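Local coordinates for protein GENE 22 product (Bacillus phage spp1, PDB 2XC8) that is of unknown function but resembles in fold a domain of the receptor-binding protein of lactococcal phage p2, at residues P55-V66 / E92-V103. Residues are numbered along the deposited sequence; the frame is centred on the assembly and turned at random.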
loop_
_atom_site.group_PDB
_atom_site.type_symbol
_atom_site.label_atom_id
_atom_site.label_comp_id
_atom_site.label_asym_id
_atom_site.label_seq_id
_atom_site.Cartn_x
_atom_site.Cartn_y
_atom_site.Cartn_z
ATOM N N PRO B 55 17.928 -0.202 17.759
ATOM C CA PRO B 55 16.892 -0.227 16.734
ATOM C C PRO B 55 15.882 0.795 17.243
ATOM O O PRO B 55 15.778 1.008 18.453
ATOM C CB PRO B 55 16.306 -1.640 16.840
ATOM C CG PRO B 55 17.352 -2.465 17.496
ATOM C CD PRO B 55 18.117 -1.535 18.369
ATOM N N VAL B 56 15.153 1.420 16.325
ATOM C CA VAL B 56 14.176 2.442 16.691
ATOM C C VAL B 56 12.762 2.006 16.313
ATOM O O VAL B 56 12.515 1.601 15.176
ATOM C CB VAL B 56 14.495 3.806 16.031
ATOM C CG1 VAL B 56 13.525 4.860 16.510
ATOM C CG2 VAL B 56 15.921 4.238 16.336
ATOM N N GLU B 57 11.843 2.092 17.272
ATOM C CA GLU B 57 10.433 1.791 17.034
ATOM C C GLU B 57 9.653 3.068 16.748
ATOM O O GLU B 57 9.713 4.026 17.521
ATOM C CB GLU B 57 9.820 1.078 18.239
ATOM C CG GLU B 57 10.331 -0.333 18.474
ATOM C CD GLU B 57 9.689 -0.994 19.682
ATOM O OE1 GLU B 57 9.282 -0.278 20.623
ATOM O OE2 GLU B 57 9.596 -2.239 19.688
ATOM N N TYR B 58 8.925 3.073 15.635
ATOM C CA TYR B 58 8.065 4.196 15.275
ATOM C C TYR B 58 6.601 3.802 15.373
ATOM O O TYR B 58 6.189 2.768 14.842
ATOM C CB TYR B 58 8.384 4.697 13.867
ATOM C CG TYR B 58 9.685 5.453 13.774
ATOM C CD1 TYR B 58 9.735 6.823 14.033
ATOM C CD2 TYR B 58 10.867 4.803 13.428
ATOM C CE1 TYR B 58 10.930 7.524 13.950
ATOM C CE2 TYR B 58 12.066 5.495 13.340
ATOM C CZ TYR B 58 12.091 6.854 13.605
ATOM O OH TYR B 58 13.274 7.548 13.520
HETATM N N MSE B 59 5.826 4.636 16.034
HETATM C CA MSE B 59 4.422 4.425 16.239
HETATM C C MSE B 59 3.539 5.595 15.942
HETATM O O MSE B 59 3.653 6.630 16.517
HETATM C CB MSE B 59 4.192 4.004 17.662
HETATM C CG MSE B 59 3.388 2.786 17.758
HETATM SE SE MSE B 59 4.365 1.190 18.014
HETATM C CE MSE B 59 3.961 1.070 19.833
ATOM N N LEU B 60 2.631 5.397 15.017
ATOM C CA LEU B 60 1.745 6.476 14.594
ATOM C C LEU B 60 0.329 6.263 15.129
ATOM O O LEU B 60 -0.258 5.195 14.947
ATOM C CB LEU B 60 1.740 6.589 13.064
ATOM C CG LEU B 60 0.973 7.737 12.398
ATOM C CD1 LEU B 60 1.603 9.094 12.698
ATOM C CD2 LEU B 60 0.894 7.511 10.896
ATOM N N TYR B 61 -0.203 7.287 15.791
ATOM C CA TYR B 61 -1.531 7.219 16.399
ATOM C C TYR B 61 -2.511 8.184 15.740
ATOM O O TYR B 61 -2.174 9.339 15.474
ATOM C CB TYR B 61 -1.462 7.522 17.901
ATOM C CG TYR B 61 -0.427 6.728 18.671
ATOM C CD1 TYR B 61 -0.549 5.347 18.827
ATOM C CD2 TYR B 61 0.664 7.363 19.262
ATOM C CE1 TYR B 61 0.399 4.617 19.539
ATOM C CE2 TYR B 61 1.616 6.643 19.977
ATOM C CZ TYR B 61 1.477 5.272 20.111
ATOM O OH TYR B 61 2.416 4.555 20.817
ATOM N N LEU B 62 -3.722 7.698 15.478
ATOM C CA LEU B 62 -4.820 8.548 15.037
ATOM C C LEU B 62 -5.861 8.603 16.148
ATOM O O LEU B 62 -6.496 7.598 16.469
ATOM C CB LEU B 62 -5.435 8.029 13.731
ATOM C CG LEU B 62 -6.458 8.922 13.017
ATOM C CD1 LEU B 62 -5.794 10.146 12.396
ATOM C CD2 LEU B 62 -7.216 8.136 11.959
ATOM N N HIS B 63 -6.013 9.784 16.741
ATOM C CA HIS B 63 -6.908 9.974 17.880
ATOM C C HIS B 63 -7.848 11.155 17.667
ATOM O O HIS B 63 -7.572 12.045 16.860
ATOM C CB HIS B 63 -6.100 10.158 19.168
ATOM C CG HIS B 63 -4.985 11.147 19.041
ATOM N ND1 HIS B 63 -5.167 12.501 19.222
ATOM C CD2 HIS B 63 -3.677 10.980 18.737
ATOM C CE1 HIS B 63 -4.017 13.125 19.040
ATOM N NE2 HIS B 63 -3.097 12.224 18.744
HETATM N N MSE B 64 -8.956 11.154 18.404
HETATM C CA MSE B 64 -9.987 12.175 18.260
HETATM C C MSE B 64 -10.428 12.797 19.581
HETATM O O MSE B 64 -10.577 12.098 20.586
HETATM C CB MSE B 64 -11.220 11.579 17.574
HETATM C CG MSE B 64 -12.326 12.583 17.261
HETATM SE SE MSE B 64 -14.039 11.732 16.889
HETATM C CE MSE B 64 -13.531 10.728 15.302
ATOM N N ASN B 65 -10.626 14.113 19.572
ATOM C CA ASN B 65 -11.143 14.784 20.756
ATOM C C ASN B 65 -12.645 14.603 20.571
ATOM O O ASN B 65 -13.223 15.144 19.629
ATOM C CB ASN B 65 -10.761 16.269 20.770
ATOM C CG ASN B 65 -11.372 17.031 21.942
ATOM O OD1 ASN B 65 -12.587 17.024 22.149
ATOM N ND2 ASN B 65 -10.524 17.713 22.702
ATOM N N VAL B 66 -13.269 13.833 21.459
ATOM C CA VAL B 66 -14.681 13.455 21.300
ATOM C C VAL B 66 -15.671 14.621 21.397
ATOM O O VAL B 66 -16.782 14.538 20.865
ATOM C CB VAL B 66 -15.107 12.309 22.268
ATOM C CG1 VAL B 66 -14.419 11.002 21.888
ATOM C CG2 VAL B 66 -14.827 12.676 23.728
ATOM N N GLU B 92 -7.525 11.970 24.551
ATOM C CA GLU B 92 -8.287 11.799 23.322
ATOM C C GLU B 92 -8.507 10.333 22.975
ATOM O O GLU B 92 -7.684 9.472 23.303
ATOM C CB GLU B 92 -7.622 12.549 22.165
ATOM C CG GLU B 92 -7.645 14.066 22.334
ATOM C CD GLU B 92 -7.090 14.820 21.138
ATOM O OE1 GLU B 92 -7.015 14.241 20.033
ATOM O OE2 GLU B 92 -6.734 16.006 21.304
ATOM N N ARG B 93 -9.641 10.034 22.388
ATOM C CA ARG B 93 -9.972 8.707 21.956
ATOM C C ARG B 93 -9.068 8.214 20.844
ATOM O O ARG B 93 -8.980 8.762 19.809
ATOM C CB ARG B 93 -11.430 8.636 21.536
ATOM C CG ARG B 93 -11.884 7.251 21.228
ATOM C CD ARG B 93 -13.263 7.139 20.686
ATOM N NE ARG B 93 -13.418 5.805 20.153
ATOM C CZ ARG B 93 -14.485 5.344 19.526
ATOM N NH1 ARG B 93 -15.533 6.104 19.335
ATOM N NH2 ARG B 93 -14.499 4.102 19.098
ATOM N N LEU B 94 -8.399 7.119 21.105
ATOM C CA LEU B 94 -7.549 6.523 20.119
ATOM C C LEU B 94 -8.380 5.726 19.149
ATOM O O LEU B 94 -9.146 4.891 19.509
ATOM C CB LEU B 94 -6.443 5.686 20.733
ATOM C CG LEU B 94 -5.501 4.904 19.832
ATOM C CD1 LEU B 94 -4.480 5.702 19.149
ATOM C CD2 LEU B 94 -4.852 3.907 20.651
ATOM N N ILE B 95 -8.206 6.044 17.892
ATOM C CA ILE B 95 -9.005 5.498 16.845
ATOM C C ILE B 95 -8.262 4.370 16.200
ATOM O O ILE B 95 -8.778 3.318 16.115
ATOM C CB ILE B 95 -9.402 6.577 15.814
ATOM C CG1 ILE B 95 -10.212 7.701 16.455
ATOM C CG2 ILE B 95 -10.135 5.985 14.708
ATOM C CD1 ILE B 95 -11.499 7.312 17.086
HETATM N N MSE B 96 -7.042 4.603 15.761
HETATM C CA MSE B 96 -6.244 3.571 15.142
HETATM C C MSE B 96 -4.724 3.711 15.164
HETATM O O MSE B 96 -4.208 4.777 15.309
HETATM C CB MSE B 96 -6.669 3.346 13.702
HETATM C CG MSE B 96 -6.544 4.530 12.827
HETATM SE SE MSE B 96 -7.078 4.373 11.042
HETATM C CE MSE B 96 -8.850 3.916 11.252
ATOM N N TYR B 97 -4.034 2.586 15.053
ATOM C CA TYR B 97 -2.577 2.589 14.983
ATOM C C TYR B 97 -2.185 2.156 13.586
ATOM O O TYR B 97 -1.839 1.026 13.394
ATOM C CB TYR B 97 -1.813 1.652 15.935
ATOM C CG TYR B 97 -2.322 1.454 17.312
ATOM C CD1 TYR B 97 -3.366 0.596 17.556
ATOM C CD2 TYR B 97 -1.703 2.049 18.391
ATOM C CE1 TYR B 97 -3.835 0.399 18.808
ATOM C CE2 TYR B 97 -2.146 1.848 19.654
ATOM C CZ TYR B 97 -3.218 1.020 19.866
ATOM O OH TYR B 97 -3.715 0.789 21.115
ATOM N N PRO B 98 -2.217 3.041 12.614
ATOM C CA PRO B 98 -2.013 2.518 11.253
ATOM C C PRO B 98 -0.562 2.204 10.849
ATOM O O PRO B 98 -0.353 1.495 9.864
ATOM C CB PRO B 98 -2.598 3.621 10.361
ATOM C CG PRO B 98 -2.467 4.864 11.161
ATOM C CD PRO B 98 -2.585 4.471 12.611
ATOM N N VAL B 99 0.421 2.719 11.587
ATOM C CA VAL B 99 1.836 2.464 11.271
ATOM C C VAL B 99 2.634 2.041 12.511
ATOM O O VAL B 99 2.593 2.711 13.545
ATOM C CB VAL B 99 2.523 3.687 10.583
ATOM C CG1 VAL B 99 3.971 3.368 10.211
ATOM C CG2 VAL B 99 1.753 4.127 9.342
ATOM N N SER B 100 3.348 0.923 12.390
ATOM C CA SER B 100 4.220 0.412 13.448
ATOM C C SER B 100 5.458 -0.227 12.820
ATOM O O SER B 100 5.379 -1.320 12.256
ATOM C CB SER B 100 3.468 -0.604 14.316
ATOM O OG SER B 100 4.306 -1.131 15.334
ATOM N N VAL B 101 6.594 0.464 12.908
ATOM C CA VAL B 101 7.822 0.037 12.226
ATOM C C VAL B 101 9.054 0.080 13.134
ATOM O O VAL B 101 9.260 1.043 13.876
ATOM C CB VAL B 101 8.093 0.887 10.943
ATOM C CG1 VAL B 101 9.345 0.404 10.213
ATOM C CG2 VAL B 101 6.894 0.854 10.000
ATOM N N THR B 102 9.862 -0.976 13.063
ATOM C CA THR B 102 11.166 -1.017 13.717
ATOM C C THR B 102 12.264 -0.778 12.679
ATOM O O THR B 102 12.367 -1.505 11.687
ATOM C CB THR B 102 11.394 -2.360 14.453
ATOM O OG1 THR B 102 10.330 -2.580 15.388
ATOM C CG2 THR B 102 12.725 -2.354 15.203
ATOM N N VAL B 103 13.070 0.256 12.914
ATOM C CA VAL B 103 14.167 0.619 12.018
ATOM C C VAL B 103 15.504 0.279 12.674
ATOM O O VAL B 103 15.841 0.814 13.732
ATOM C CB VAL B 103 14.129 2.123 11.634
ATOM C CG1 VAL B 103 15.197 2.444 10.594
ATOM C CG2 VAL B 103 12.751 2.513 11.114
HETATM O O HOH W 1 10.278 -4.078 17.576
#
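The carbonyl oxygen of L62 is gripped by two neighbouring amides of the facing strand: I95 N reaches L62 O at 2.7 Å and M96 N at 3.1 Å, both in the carbonyl plane. That double hold defines a classic beta bulge, with I95 and M96 together facing L62, and it shifts the antiparallel register by one residue. Beyond it, the ring of H63 meets the carboxylate of E92. CG of H63 sits between the backbone N and the carbonyl carbon (chi1 48°), which lets ND1 donate to E92 OE1 at 2.7 Å. E92 OE1 lies in the plane of the imidazole, at its edge, whereas ND1 comes in from above the carboxylate plane; the two planes are 63° apart. The other ring nitrogen, NE2, bonds to S74 OG, so both ends of the imidazole are held and its rotation is fixed.

On the same face the rings of Y61 and Y97 meet at their edges, Y61 CE1 3.5 Å from Y97 CD2, without stacking. Farther along, E57 and T102 run side by side and share a water, which donates to E57 OE2 and lies 2.7 Å from T102 OG1. The opposite face is greasier: L62 CD2 lies 3.8 Å from M96 CG, L60 CD2 packs on V99 CG2, and Y58 rests against V103 CG2. L60 also touches F46 and L62 touches V41, both of strand 37-47, in the second sheet. Strands 56-64 and 93-103 are thus adjacent inner strands of a five-stranded mixed sheet, bulged and packed face to face on another sheet as in a beta sandwich.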